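Local coordinates for protein PexRD2 family secreted RxLR effector peptide, putative (Phytophthora infestans, PDB 3ZRG) that is a secreted RxLR effector that probably enhances Phytophthora infestans colonization of Nicotiana benthamiana leaves and induces weak cell death there, at residues A[49-52]-A[53-57]. Residues are numbered along the deposited sequence; the frame is centred on the assembly and turned at random.
Sequences LKMK and KLLRY
Met51 reaches forward along its helix to touch both Leu54 and Leu55, three and four residues on. Its CG lies anti to the backbone N (chi1 -168°), and the bend at chi2 (58°) carries the thioether over the next turn. The end of Met51 lies at a slant across both leucines: SD meets Leu54 CD2 at 3.9 Å, CG packs on Leu55 CD1 at 4.0 Å, and the methyl CE comes within 4.1 Å of Leu55 CG and CD2. Leu55 CG, anti to its own carbonyl carbon (chi1 -71°), leans back against the Met51 turn, 3.4 Å from Met51 O. On another side of the helix, the extended chain of Lys53 runs back toward the preceding turn, its CE 4.1 Å from Leu49 CG. Four successive backbone hydrogen bonds, each from an N-H to the carbonyl four residues earlier, hold these side chains in step, among them Leu55 N to Met51 O at 2.9 Å. Both segments lie on helix 49-63, the C-terminal helix of the chain, within the WY-like effector domain. Leu54 packs against helix 19-25, and Tyr57 against Tyr22 and helix 6-14. Met51, Leu54 and Leu55 also contact Leu55, Leu58 and Met42, respectively, of the second subunit.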
ATOM      1  N   LEU A  49       3.532  12.295   5.233  1.00 17.54           N
ATOM      2  CA  LEU A  49       3.177  12.768   3.895  1.00 17.23           C
ATOM      3  C   LEU A  49       3.523  11.692   2.858  1.00 15.81           C
ATOM      4  O   LEU A  49       2.760  11.448   1.930  1.00 14.83           O
ATOM      5  CB  LEU A  49       3.947  14.057   3.600  1.00 19.57           C
ATOM      6  CG  LEU A  49       3.831  14.624   2.187  1.00 19.76           C
ATOM      7  CD1 LEU A  49       2.361  14.771   1.840  1.00 21.67           C
ATOM      8  CD2 LEU A  49       4.576  15.904   1.982  1.00 22.72           C
ATOM      9  N   LYS A  50       4.653  11.021   3.052  1.00 15.15           N
ATOM     10  CA  LYS A  50       5.068   9.978   2.114  1.00 14.39           C
ATOM     11  C   LYS A  50       4.061   8.842   2.024  1.00 13.21           C
ATOM     12  O   LYS A  50       3.736   8.385   0.920  1.00 13.78           O
ATOM     13  CB  LYS A  50       6.455   9.457   2.476  1.00 14.67           C
ATOM     14  CG  LYS A  50       7.546  10.354   2.050  1.00 16.49           C
ATOM     15  CD  LYS A  50       8.884   9.828   2.527  1.00 20.98           C
ATOM     16  CE  LYS A  50      10.030  10.536   1.850  1.00 26.14           C
ATOM     17  NZ  LYS A  50      11.317   9.877   2.188  1.00 29.09           N
ATOM     18  N   MET A  51       3.531   8.397   3.165  1.00 13.00           N
ATOM     19  CA  MET A  51       2.529   7.315   3.150  1.00 12.95           C
ATOM     20  C   MET A  51       1.212   7.785   2.539  1.00 12.23           C
ATOM     21  O   MET A  51       0.555   7.021   1.854  1.00 12.51           O
ATOM     22  CB  MET A  51       2.260   6.808   4.559  1.00 12.97           C
ATOM     23  CG  MET A  51       1.483   5.533   4.614  1.00 15.69           C
ATOM     24  SD  MET A  51       2.248   4.160   3.722  1.00 18.21           S
ATOM     25  CE  MET A  51       1.259   2.783   4.223  1.00 22.40           C
ATOM     26  N   LYS A  52       0.845   9.032   2.797  1.00 14.26           N
ATOM     27  CA  LYS A  52      -0.365   9.619   2.214  1.00 14.87           C
ATOM     28  C   LYS A  52      -0.266   9.561   0.673  1.00 13.72           C
ATOM     29  O   LYS A  52      -1.210   9.182   0.005  1.00 13.53           O
ATOM     30  CB  LYS A  52      -0.578  11.049   2.712  1.00 17.51           C
ATOM     31  CG  LYS A  52      -1.905  11.684   2.228  1.00 20.45           C
ATOM     32  CD  LYS A  52      -1.984  13.157   2.534  1.00 26.17           C
ATOM     33  CE  LYS A  52      -2.120  13.426   4.001  1.00 29.86           C
ATOM     34  NZ  LYS A  52      -3.399  12.932   4.576  1.00 30.08           N
ATOM     35  N   LYS A  53       0.888   9.924   0.134  1.00 13.04           N
ATOM     36  CA  LYS A  53       1.118   9.909  -1.298  1.00 12.95           C
ATOM     37  C   LYS A  53       1.077   8.489  -1.800  1.00 11.95           C
ATOM     38  O   LYS A  53       0.445   8.198  -2.826  1.00 10.42           O
ATOM     39  CB  LYS A  53       2.488  10.534  -1.650  1.00 13.11           C
ATOM     40  CG  LYS A  53       2.577  12.060  -1.575  1.00 17.98           C
ATOM     41  CD  LYS A  53       4.064  12.440  -1.898  1.00 18.51           C
ATOM     42  CE  LYS A  53       4.430  13.864  -1.746  1.00 22.71           C
ATOM     43  NZ  LYS A  53       5.847  13.968  -2.231  1.00 21.47           N
ATOM     44  N   LEU A  54       1.756   7.578  -1.099  1.00 11.35           N
ATOM     45  CA  LEU A  54       1.770   6.175  -1.519  1.00 11.62           C
ATOM     46  C   LEU A  54       0.352   5.554  -1.612  1.00 11.83           C
ATOM     47  O   LEU A  54      -0.025   4.859  -2.595  1.00 12.85           O
ATOM     48  CB  LEU A  54       2.669   5.376  -0.583  1.00 11.25           C
ATOM     49  CG  LEU A  54       2.787   3.899  -0.949  1.00 13.15           C
ATOM     50  CD1 LEU A  54       3.384   3.667  -2.400  1.00 10.17           C
ATOM     51  CD2 LEU A  54       3.538   3.176   0.152  1.00 16.72           C
ATOM     52  N   LEU A  55      -0.453   5.821  -0.589  1.00 10.73           N
ATOM     53  CA  LEU A  55      -1.795   5.253  -0.525  1.00 10.59           C
ATOM     54  C   LEU A  55      -2.689   5.933  -1.573  1.00 11.19           C
ATOM     55  O   LEU A  55      -3.560   5.291  -2.119  1.00 12.20           O
ATOM     56  CB  LEU A  55      -2.349   5.397   0.878  1.00 11.23           C
ATOM     57  CG  LEU A  55      -1.686   4.478   1.904  1.00 10.54           C
ATOM     58  CD1 LEU A  55      -2.280   4.848   3.294  1.00 13.63           C
ATOM     59  CD2 LEU A  55      -1.878   2.990   1.539  1.00 12.43           C
ATOM     60  N   ARG A  56      -2.489   7.219  -1.854  1.00 11.26           N
ATOM     61  CA  ARG A  56      -3.153   7.908  -2.949  0.50 12.20           C
ATOM     62  C   ARG A  56      -2.923   7.209  -4.301  1.00 11.81           C
ATOM     63  O   ARG A  56      -3.850   6.962  -5.080  1.00 12.09           O
ATOM     64  CB  ARG A  56      -2.604   9.340  -3.018  0.50 12.89           C
ATOM     65  CG  ARG A  56      -3.391  10.222  -3.924  0.50 14.42           C
ATOM     66  CD  ARG A  56      -4.865  10.069  -3.614  0.50 18.65           C
ATOM     67  NE  ARG A  56      -5.675  10.525  -4.722  0.50 20.21           N
ATOM     68  CZ  ARG A  56      -6.315   9.723  -5.568  0.50 19.69           C
ATOM     69  NH1 ARG A  56      -6.276   8.385  -5.416  0.50 10.93           N
ATOM     70  NH2 ARG A  56      -7.015  10.283  -6.549  0.50 22.03           N
ATOM     71  N   TYR A  57      -1.650   6.955  -4.571  1.00 10.56           N
ATOM     72  CA  TYR A  57      -1.240   6.236  -5.814  1.00  9.80           C
ATOM     73  C   TYR A  57      -1.839   4.825  -5.883  1.00 10.18           C
ATOM     74  O   TYR A  57      -2.326   4.418  -6.914  1.00 10.52           O
ATOM     75  CB  TYR A  57       0.276   6.256  -5.979  1.00  9.36           C
ATOM     76  CG  TYR A  57       0.687   5.752  -7.369  1.00  9.71           C
ATOM     77  CD1 TYR A  57       0.147   6.303  -8.532  1.00  9.83           C
ATOM     78  CD2 TYR A  57       1.552   4.692  -7.505  1.00  8.95           C
ATOM     79  CE1 TYR A  57       0.519   5.867  -9.761  1.00 10.19           C
ATOM     80  CE2 TYR A  57       1.909   4.212  -8.728  1.00  8.60           C
ATOM     81  CZ  TYR A  57       1.401   4.800  -9.877  1.00  9.94           C
ATOM     82  OH  TYR A  57       1.732   4.359 -11.158  1.00  8.92           O
TER